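Local structure of esterase E25 (Uncultured bacterium, 4Q05) at residues Pro64-Asn69 / Asn255-Asp260; Asp302-Ala307 / Ile330-Tyr335; Gly138-Leu143 / Glu264-Leu269. The protein hydrolyses ester bonds as a dimer-forming member of the GTSAG-motif subfamily within the bacterial hormone-sensitive lipase family. All coordinates share one frame; numbering follows the deposited sequence.

The three contacts illustrate how an alpha/beta hydrolase brings distant pieces of chain together beside its central sheet. In sequence order, segments 64-69, 138-143, 255-260 and 264-269 come first, so contacts 1 and 3 interleave, whereas contact 2 (302-307 with 330-335) follows both. Their centres lie about 13 Å (1 and 2), about 14 Å (1 and 3) and about 16 Å (2 and 3) apart. Leu256 of contact 1 packs on His332 of contact 2, and the loop holding 255-260 leads directly into helix 262-271, which serves contact 3. Contacts 2 and 3 do not touch each other, so loop 255-260 links the probable triad loops to that helix.

Contact 1 (Pro64-Asn69 / Asn255-Asp260)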
loop_
_atom_site.group_PDB
_atom_site.type_symbol
_atom_site.label_atom_id
_atom_site.label_comp_id
_atom_site.label_asym_id
_atom_site.label_seq_id
_atom_site.Cartn_x
_atom_site.Cartn_y
_atom_site.Cartn_z
ATOM N N PRO A 64 -20.699 -2.298 9.026
ATOM C CA PRO A 64 -20.529 -3.753 9.129
ATOM C C PRO A 64 -20.909 -4.235 10.527
ATOM O O PRO A 64 -20.707 -3.509 11.501
ATOM C CB PRO A 64 -19.034 -3.955 8.863
ATOM C CG PRO A 64 -18.642 -2.758 7.997
ATOM C CD PRO A 64 -19.481 -1.616 8.551
ATOM N N VAL A 65 -21.475 -5.432 10.618
ATOM C CA VAL A 65 -21.928 -5.973 11.896
ATOM C C VAL A 65 -21.142 -7.233 12.257
ATOM O O VAL A 65 -21.382 -8.298 11.693
ATOM C CB VAL A 65 -23.429 -6.315 11.851
ATOM C CG1 VAL A 65 -23.900 -6.785 13.219
ATOM C CG2 VAL A 65 -24.233 -5.113 11.389
ATOM N N PRO A 66 -20.190 -7.113 13.196
ATOM C CA PRO A 66 -19.274 -8.225 13.488
ATOM C C PRO A 66 -19.903 -9.415 14.212
ATOM O O PRO A 66 -19.220 -10.431 14.378
ATOM C CB PRO A 66 -18.193 -7.574 14.366
ATOM C CG PRO A 66 -18.278 -6.100 14.041
ATOM C CD PRO A 66 -19.745 -5.858 13.825
ATOM N N THR A 67 -21.163 -9.302 14.628
ATOM C CA THR A 67 -21.820 -10.394 15.354
ATOM C C THR A 67 -22.266 -11.555 14.455
ATOM O O THR A 67 -22.260 -12.707 14.884
ATOM C CB THR A 67 -23.020 -9.900 16.212
ATOM O OG1 THR A 67 -24.016 -9.292 15.377
ATOM C CG2 THR A 67 -22.554 -8.904 17.263
ATOM N N ILE A 68 -22.653 -11.257 13.219
ATOM C CA ILE A 68 -23.000 -12.306 12.268
ATOM C C ILE A 68 -21.851 -13.298 12.080
ATOM O O ILE A 68 -22.000 -14.501 12.331
ATOM C CB ILE A 68 -23.344 -11.723 10.891
ATOM C CG1 ILE A 68 -24.473 -10.694 11.022
ATOM C CG2 ILE A 68 -23.692 -12.852 9.908
ATOM C CD1 ILE A 68 -24.728 -9.880 9.767
ATOM N N ASN A 69 -20.704 -12.794 11.630
ATOM C CA ASN A 69 -19.551 -13.662 11.410
ATOM C C ASN A 69 -19.012 -14.243 12.709
ATOM O O ASN A 69 -18.429 -15.325 12.715
ATOM C CB ASN A 69 -18.461 -12.958 10.593
ATOM C CG ASN A 69 -18.731 -13.035 9.102
ATOM O OD1 ASN A 69 -19.716 -13.644 8.676
ATOM N ND2 ASN A 69 -17.866 -12.427 8.304
ATOM N N ASN A 255 -16.802 -6.869 3.961
ATOM C CA ASN A 255 -16.964 -8.209 3.435
ATOM C C ASN A 255 -16.553 -9.307 4.403
ATOM O O ASN A 255 -17.355 -10.187 4.708
ATOM C CB ASN A 255 -16.260 -8.351 2.085
ATOM C CG ASN A 255 -16.706 -7.290 1.098
ATOM O OD1 ASN A 255 -15.889 -6.619 0.462
ATOM N ND2 ASN A 255 -18.013 -7.105 0.993
ATOM N N LEU A 256 -15.311 -9.268 4.880
ATOM C CA LEU A 256 -14.858 -10.225 5.877
ATOM C C LEU A 256 -15.322 -9.824 7.280
ATOM O O LEU A 256 -15.577 -10.685 8.134
ATOM C CB LEU A 256 -13.336 -10.360 5.844
ATOM C CG LEU A 256 -12.742 -10.973 4.575
ATOM C CD1 LEU A 256 -11.215 -11.043 4.662
ATOM C CD2 LEU A 256 -13.339 -12.359 4.353
ATOM N N VAL A 257 -15.445 -8.516 7.490
ATOM C CA VAL A 257 -15.846 -7.924 8.772
ATOM C C VAL A 257 -14.880 -8.179 9.932
ATOM O O VAL A 257 -14.401 -7.239 10.559
ATOM C CB VAL A 257 -17.273 -8.348 9.217
ATOM C CG1 VAL A 257 -17.677 -7.562 10.438
ATOM C CG2 VAL A 257 -18.293 -8.124 8.108
ATOM N N THR A 258 -14.628 -9.446 10.239
ATOM C CA THR A 258 -13.773 -9.800 11.360
ATOM C C THR A 258 -13.137 -11.166 11.137
ATOM O O THR A 258 -13.686 -12.012 10.433
ATOM C CB THR A 258 -14.561 -9.798 12.697
ATOM O OG1 THR A 258 -13.677 -10.076 13.784
ATOM C CG2 THR A 258 -15.667 -10.848 12.681
ATOM N N TYR A 259 -11.968 -11.365 11.729
ATOM C CA TYR A 259 -11.292 -12.644 11.692
ATOM C C TYR A 259 -12.028 -13.637 12.584
ATOM O O TYR A 259 -12.108 -14.822 12.267
ATOM C CB TYR A 259 -9.873 -12.465 12.203
ATOM C CG TYR A 259 -9.052 -13.729 12.269
ATOM C CD1 TYR A 259 -8.275 -14.124 11.191
ATOM C CD2 TYR A 259 -9.027 -14.508 13.419
ATOM C CE1 TYR A 259 -7.502 -15.276 11.247
ATOM C CE2 TYR A 259 -8.261 -15.662 13.489
ATOM C CZ TYR A 259 -7.505 -16.042 12.397
ATOM O OH TYR A 259 -6.732 -17.181 12.448
ATOM N N ASP A 260 -12.567 -13.142 13.697
ATOM C CA ASP A 260 -13.155 -14.001 14.725
ATOM C C ASP A 260 -14.434 -14.645 14.235
ATOM O O ASP A 260 -15.181 -14.044 13.478
ATOM C CB ASP A 260 -13.473 -13.213 15.997
ATOM C CG ASP A 260 -12.273 -12.445 16.534
ATOM O OD1 ASP A 260 -11.117 -12.913 16.378
ATOM O OD2 ASP A 260 -12.500 -11.368 17.122
#
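A gamma turn centred on Val257 packs against helix 66-71, where it meets Pro66 and Asn69. The turn closes with Thr258 N donating to Leu256 O at 2.6 Å. The same oxygen also accepts from Asn69: its ND2 lies 2.9 Å from Leu256 O, with a bent N-H...O angle of 140°. The acceptor sits in the plane of the Asn69 amide, yet ND2 itself stands above the carbonyl plane of Leu256, and Thr258 N comes from the opposite face, so the oxygen is gripped from two sides. The apolar half of the contact belongs to Val257. With CG1 anti to the backbone N (chi1 -173°), this methyl presses on Pro66, 3.5 Å from its CA and 3.9 Å from its CG, while Pro64 CB is 4.2 Å from Val257 CG1. The side chains of Pro66 and Val257 run nearly perpendicular to each other. Next along the loop, Thr258 sends CG2 to Asn69 CB (4.1 Å), and its OG1 forms an ST turn to Asp260 N while also bonding Asp250. Both prolines also pack on the second subunit, Pro64 on its Trp37 and Pro66 on its Arg42. Such joining of an N-terminal helix to the loop before helix 262-271 is consistent with the cap of hormone-sensitive lipase-type esterases.

Contact 2 (Asp302-Ala307 / Ile330-Tyr335)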
loop_
_atom_site.group_PDB
_atom_site.type_symbol
_atom_site.label_atom_id
_atom_site.label_comp_id
_atom_site.label_asym_id
_atom_site.label_seq_id
_atom_site.Cartn_x
_atom_site.Cartn_y
_atom_site.Cartn_z
ATOM N N ASP A 302 -9.346 -3.150 3.779
ATOM C CA ASP A 302 -9.203 -4.594 3.646
ATOM C C ASP A 302 -8.710 -5.202 4.951
ATOM O O ASP A 302 -7.684 -4.766 5.489
ATOM C CB ASP A 302 -8.188 -4.877 2.550
ATOM C CG ASP A 302 -8.229 -6.314 2.040
ATOM O OD1 ASP A 302 -8.796 -7.213 2.709
ATOM O OD2 ASP A 302 -7.666 -6.530 0.949
ATOM N N LEU A 303 -9.425 -6.208 5.447
ATOM C CA LEU A 303 -8.981 -6.962 6.616
ATOM C C LEU A 303 -7.650 -7.643 6.317
ATOM O O LEU A 303 -6.877 -7.920 7.237
ATOM C CB LEU A 303 -10.012 -8.027 7.010
ATOM C CG LEU A 303 -9.928 -8.543 8.447
ATOM C CD1 LEU A 303 -10.488 -7.488 9.396
ATOM C CD2 LEU A 303 -10.677 -9.885 8.622
ATOM N N LEU A 304 -7.392 -7.915 5.036
ATOM C CA LEU A 304 -6.139 -8.556 4.619
ATOM C C LEU A 304 -5.129 -7.566 4.028
ATOM O O LEU A 304 -4.168 -7.966 3.355
ATOM C CB LEU A 304 -6.387 -9.679 3.609
ATOM C CG LEU A 304 -7.347 -10.778 4.092
ATOM C CD1 LEU A 304 -7.402 -11.911 3.073
ATOM C CD2 LEU A 304 -6.887 -11.302 5.438
ATOM N N LEU A 305 -5.342 -6.285 4.278
ATOM C CA LEU A 305 -4.355 -5.279 3.884
ATOM C C LEU A 305 -2.947 -5.679 4.356
ATOM O O LEU A 305 -2.000 -5.663 3.573
ATOM C CB LEU A 305 -4.742 -3.913 4.449
ATOM C CG LEU A 305 -3.683 -2.815 4.367
ATOM C CD1 LEU A 305 -3.297 -2.531 2.915
ATOM C CD2 LEU A 305 -4.166 -1.535 5.074
ATOM N N SER A 306 -2.817 -6.045 5.634
ATOM C CA SER A 306 -1.523 -6.428 6.198
ATOM C C SER A 306 -0.965 -7.662 5.491
ATOM O O SER A 306 0.220 -7.710 5.135
ATOM C CB SER A 306 -1.638 -6.691 7.716
ATOM O OG SER A 306 -1.809 -5.485 8.435
ATOM N N ALA A 307 -1.809 -8.669 5.287
ATOM C CA ALA A 307 -1.353 -9.884 4.606
ATOM C C ALA A 307 -0.772 -9.510 3.251
ATOM O O ALA A 307 0.227 -10.084 2.793
ATOM C CB ALA A 307 -2.515 -10.888 4.428
ATOM N N ILE A 330 -11.222 0.667 -0.429
ATOM C CA ILE A 330 -11.447 -0.714 -0.836
ATOM C C ILE A 330 -11.208 -1.742 0.266
ATOM O O ILE A 330 -10.150 -1.745 0.920
ATOM C CB ILE A 330 -10.649 -1.046 -2.108
ATOM C CG1 ILE A 330 -11.455 -0.588 -3.333
ATOM C CG2 ILE A 330 -10.302 -2.536 -2.183
ATOM C CD1 ILE A 330 -10.981 -1.182 -4.655
ATOM N N ALA A 331 -12.209 -2.603 0.469
ATOM C CA ALA A 331 -12.110 -3.707 1.413
ATOM C C ALA A 331 -11.794 -4.990 0.658
ATOM O O ALA A 331 -11.658 -4.977 -0.559
ATOM C CB ALA A 331 -13.414 -3.864 2.192
ATOM N N HIS A 332 -11.706 -6.101 1.390
ATOM C CA HIS A 332 -11.360 -7.404 0.822
ATOM C C HIS A 332 -12.158 -7.731 -0.434
ATOM O O HIS A 332 -13.356 -7.937 -0.353
ATOM C CB HIS A 332 -11.640 -8.480 1.862
ATOM C CG HIS A 332 -11.371 -9.872 1.395
ATOM N ND1 HIS A 332 -10.094 -10.380 1.254
ATOM C CD2 HIS A 332 -12.217 -10.880 1.072
ATOM C CE1 HIS A 332 -10.170 -11.640 0.863
ATOM N NE2 HIS A 332 -11.445 -11.967 0.743
ATOM N N GLY A 333 -11.490 -7.788 -1.580
ATOM C CA GLY A 333 -12.135 -8.160 -2.828
ATOM C C GLY A 333 -12.920 -7.071 -3.543
ATOM O O GLY A 333 -13.460 -7.327 -4.613
ATOM N N ASP A 334 -12.978 -5.862 -2.977
ATOM C CA ASP A 334 -13.812 -4.802 -3.537
ATOM C C ASP A 334 -13.310 -4.290 -4.876
ATOM O O ASP A 334 -13.996 -3.505 -5.531
ATOM C CB ASP A 334 -13.932 -3.617 -2.571
ATOM C CG ASP A 334 -15.000 -3.819 -1.529
ATOM O OD1 ASP A 334 -15.836 -4.732 -1.710
ATOM O OD2 ASP A 334 -15.007 -3.054 -0.534
ATOM N N TYR A 335 -12.107 -4.704 -5.268
ATOM C CA TYR A 335 -11.511 -4.240 -6.519
ATOM C C TYR A 335 -12.114 -4.986 -7.697
ATOM O O TYR A 335 -11.844 -4.658 -8.846
ATOM C CB TYR A 335 -9.995 -4.462 -6.504
ATOM C CG TYR A 335 -9.623 -5.892 -6.208
ATOM C CD1 TYR A 335 -9.668 -6.861 -7.205
ATOM C CD2 TYR A 335 -9.247 -6.283 -4.929
ATOM C CE1 TYR A 335 -9.346 -8.179 -6.940
ATOM C CE2 TYR A 335 -8.917 -7.597 -4.658
ATOM C CZ TYR A 335 -8.972 -8.539 -5.659
ATOM O OH TYR A 335 -8.646 -9.847 -5.387
HETATM O O HOH W 1 -9.216 -6.014 -1.507
#
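Asp302 and His332 meet in the loops that follow two neighbouring strands of the sheet, positions consistent with the acid and histidine of an alpha/beta hydrolase catalytic triad. No direct hydrogen bond spans the two segments. With Asp302 CG anti to the backbone N (chi1 -164°), the carboxylate is carried over to the histidine, where Asp302 OD1 packs 3.2 Å from both His332 CA and His332 CB. The same oxygen lies at the ring edge, in its plane, but His332 ND1 is farther from Asp302 OD1, at 3.7 Å; the carboxylate and ring planes are 60° apart. His332 ND1 is hydrogen-bonded to Thr234 OG1. Polar bonds fix the carboxylate from several directions. Leu304 N donates to Asp302 OD1 at 2.8 Å, fairly straight at 160° but from well above the carboxylate plane, making an Asx turn. Asp302 OD2 bonds Thr298 and Thr234, and a water spans the gap, donating to Asp302 OD2 and to Ala331 O (2.8 Å). Replacing Asp302 with an alanine takes away both oxygens and would probably leave the Leu304 amide without its acceptor, break the water bridge and strip the histidine ring edge of its carboxylate neighbour. On the second segment, Ala331 N donates to Asp334 OD2 at 3.0 Å, and Asp334 OD1 is salt-bridged to Arg254. Apolar packing comes from Leu304, whose side chain runs beside that of His332 and points the same way, Leu304 CD1 lying 3.6 Å from His332 CE1. Further out, Leu304 touches Tyr246 of helix 244-248 and Thr234 of strand 229-235, Tyr335 rests on strands 229-235 and 294-299, and Ser306, on helix 305-317, bonds Glu328 of the second subunit.

Contact 3 (Gly138-Leu143 / Glu264-Leu269); sequences GGAFVL and EAAVRL
Ala140 and Ala266 face each other where the HGG loop characteristic of the hormone-sensitive lipase family, which in relatives shapes the oxyanion hole, packs on helix 262-271. Their methyl groups point at one another, CB to CB 4.2 Å, and Ala266 CB comes nearer still to Ala140 O, at 3.4 Å. Ala140 is the centre of an inverse gamma turn, and with so small a residue on each side the loop can approach the helix backbone closely. Of the next two loop residues, Phe141 goes to Val267 and Val142 to Leu269. The Phe141 ring meets Val267 through CE2, with CG2 of the valine 4.2 Å away and oblique to the ring, and it is also stacked with Tyr270. Val142 and Leu269 meet crosswise: CG anti to the backbone N (chi1 -172°) carries the leucine branch toward the loop, and chi2 of 57° then sets Leu269 CD2 4.0 Å from Val142 CG1. Helix 77-88 closes over the same pair through Ile84 and Trp80. Gly139 also bonds the Gly207 backbone, and its O weakly Ser206 OG, the probable nucleophile; the backbone angles of Gly139 suit a residue without a side chain. Within the helix, Arg268 forms a salt bridge with Glu264, NE and NH2 converging on one carboxylate oxygen, and Arg268 NE lies 2.8 Å from Glu264 OE2 at an N-H...O angle of 165°.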
loop_
_atom_site.group_PDB
_atom_site.type_symbol
_atom_site.label_atom_id
_atom_site.label_comp_id
_atom_site.label_asym_id
_atom_site.label_seq_id
_atom_site.Cartn_x
_atom_site.Cartn_y
_atom_site.Cartn_z
ATOM N N GLY A 138 -11.072 -16.770 -4.840
ATOM C CA GLY A 138 -10.976 -16.406 -3.439
ATOM C C GLY A 138 -12.097 -17.010 -2.620
ATOM O O GLY A 138 -12.665 -18.041 -2.975
ATOM N N GLY A 139 -12.449 -16.336 -1.532
ATOM C CA GLY A 139 -13.294 -16.949 -0.529
ATOM C C GLY A 139 -12.340 -17.558 0.475
ATOM O O GLY A 139 -11.182 -17.851 0.146
ATOM N N ALA A 140 -12.809 -17.753 1.678
ATOM C CA ALA A 140 -11.985 -18.274 2.704
ATOM C C ALA A 140 -12.001 -19.789 2.719
ATOM O O ALA A 140 -12.554 -20.391 3.605
ATOM C CB ALA A 140 -12.399 -17.729 4.036
ATOM N N PHE A 141 -11.391 -20.360 1.706
ATOM C CA PHE A 141 -11.010 -21.750 1.669
ATOM C C PHE A 141 -12.117 -22.782 1.474
ATOM O O PHE A 141 -11.837 -23.901 1.182
ATOM C CB PHE A 141 -10.208 -22.121 2.917
ATOM C CG PHE A 141 -9.009 -21.253 3.129
ATOM C CD1 PHE A 141 -7.886 -21.455 2.399
ATOM C CD2 PHE A 141 -9.039 -20.208 4.010
ATOM C CE1 PHE A 141 -6.804 -20.646 2.555
ATOM C CE2 PHE A 141 -7.956 -19.393 4.159
ATOM C CZ PHE A 141 -6.843 -19.618 3.436
ATOM N N VAL A 142 -13.353 -22.374 1.626
ATOM C CA VAL A 142 -14.453 -23.299 1.500
ATOM C C VAL A 142 -15.555 -22.704 0.636
ATOM O O VAL A 142 -16.511 -23.359 0.355
ATOM C CB VAL A 142 -15.074 -23.685 2.843
ATOM C CG1 VAL A 142 -14.067 -24.347 3.725
ATOM C CG2 VAL A 142 -15.608 -22.473 3.541
ATOM N N LEU A 143 -15.394 -21.455 0.245
ATOM C CA LEU A 143 -16.417 -20.715 -0.477
ATOM C C LEU A 143 -16.143 -20.661 -1.973
ATOM O O LEU A 143 -15.037 -20.940 -2.424
ATOM C CB LEU A 143 -16.541 -19.292 0.078
ATOM C CG LEU A 143 -16.912 -19.203 1.564
ATOM C CD1 LEU A 143 -16.943 -17.752 2.053
ATOM C CD2 LEU A 143 -18.250 -19.914 1.848
ATOM N N GLU A 264 -11.914 -17.548 11.204
ATOM C CA GLU A 264 -11.010 -18.420 11.940
ATOM C C GLU A 264 -11.415 -19.892 11.798
ATOM O O GLU A 264 -10.570 -20.766 11.623
ATOM C CB GLU A 264 -10.924 -18.032 13.424
ATOM C CG GLU A 264 -10.058 -19.023 14.190
ATOM C CD GLU A 264 -9.781 -18.631 15.629
ATOM O OE1 GLU A 264 -10.370 -17.642 16.119
ATOM O OE2 GLU A 264 -8.960 -19.328 16.267
ATOM N N ALA A 265 -12.713 -20.158 11.871
ATOM C CA ALA A 265 -13.210 -21.522 11.737
ATOM C C ALA A 265 -12.832 -22.075 10.372
ATOM O O ALA A 265 -12.372 -23.217 10.261
ATOM C CB ALA A 265 -14.719 -21.561 11.932
ATOM N N ALA A 266 -13.013 -21.267 9.328
ATOM C CA ALA A 266 -12.654 -21.696 7.980
ATOM C C ALA A 266 -11.155 -21.956 7.879
ATOM O O ALA A 266 -10.714 -22.948 7.290
ATOM C CB ALA A 266 -13.083 -20.652 6.946
ATOM N N VAL A 267 -10.374 -21.062 8.468
ATOM C CA VAL A 267 -8.931 -21.210 8.440
ATOM C C VAL A 267 -8.562 -22.531 9.115
ATOM O O VAL A 267 -7.819 -23.342 8.556
ATOM C CB VAL A 267 -8.246 -20.029 9.142
ATOM C CG1 VAL A 267 -6.763 -20.334 9.404
ATOM C CG2 VAL A 267 -8.415 -18.762 8.315
ATOM N N ARG A 268 -9.117 -22.759 10.306
ATOM C CA ARG A 268 -8.830 -23.992 11.041
ATOM C C ARG A 268 -9.294 -25.235 10.292
ATOM O O ARG A 268 -8.618 -26.266 10.321
ATOM C CB ARG A 268 -9.394 -23.938 12.468
ATOM C CG ARG A 268 -8.655 -22.918 13.314
ATOM C CD ARG A 268 -9.068 -22.894 14.773
ATOM N NE ARG A 268 -8.243 -21.918 15.475
ATOM C CZ ARG A 268 -6.991 -22.141 15.873
ATOM N NH1 ARG A 268 -6.421 -23.327 15.671
ATOM N NH2 ARG A 268 -6.313 -21.178 16.482
ATOM N N LEU A 269 -10.432 -25.152 9.604
ATOM C CA LEU A 269 -10.849 -26.288 8.784
ATOM C C LEU A 269 -9.792 -26.560 7.705
ATOM O O LEU A 269 -9.353 -27.695 7.519
ATOM C CB LEU A 269 -12.215 -26.038 8.152
ATOM C CG LEU A 269 -12.818 -27.241 7.426
ATOM C CD1 LEU A 269 -12.931 -28.436 8.366
ATOM C CD2 LEU A 269 -14.173 -26.880 6.835
#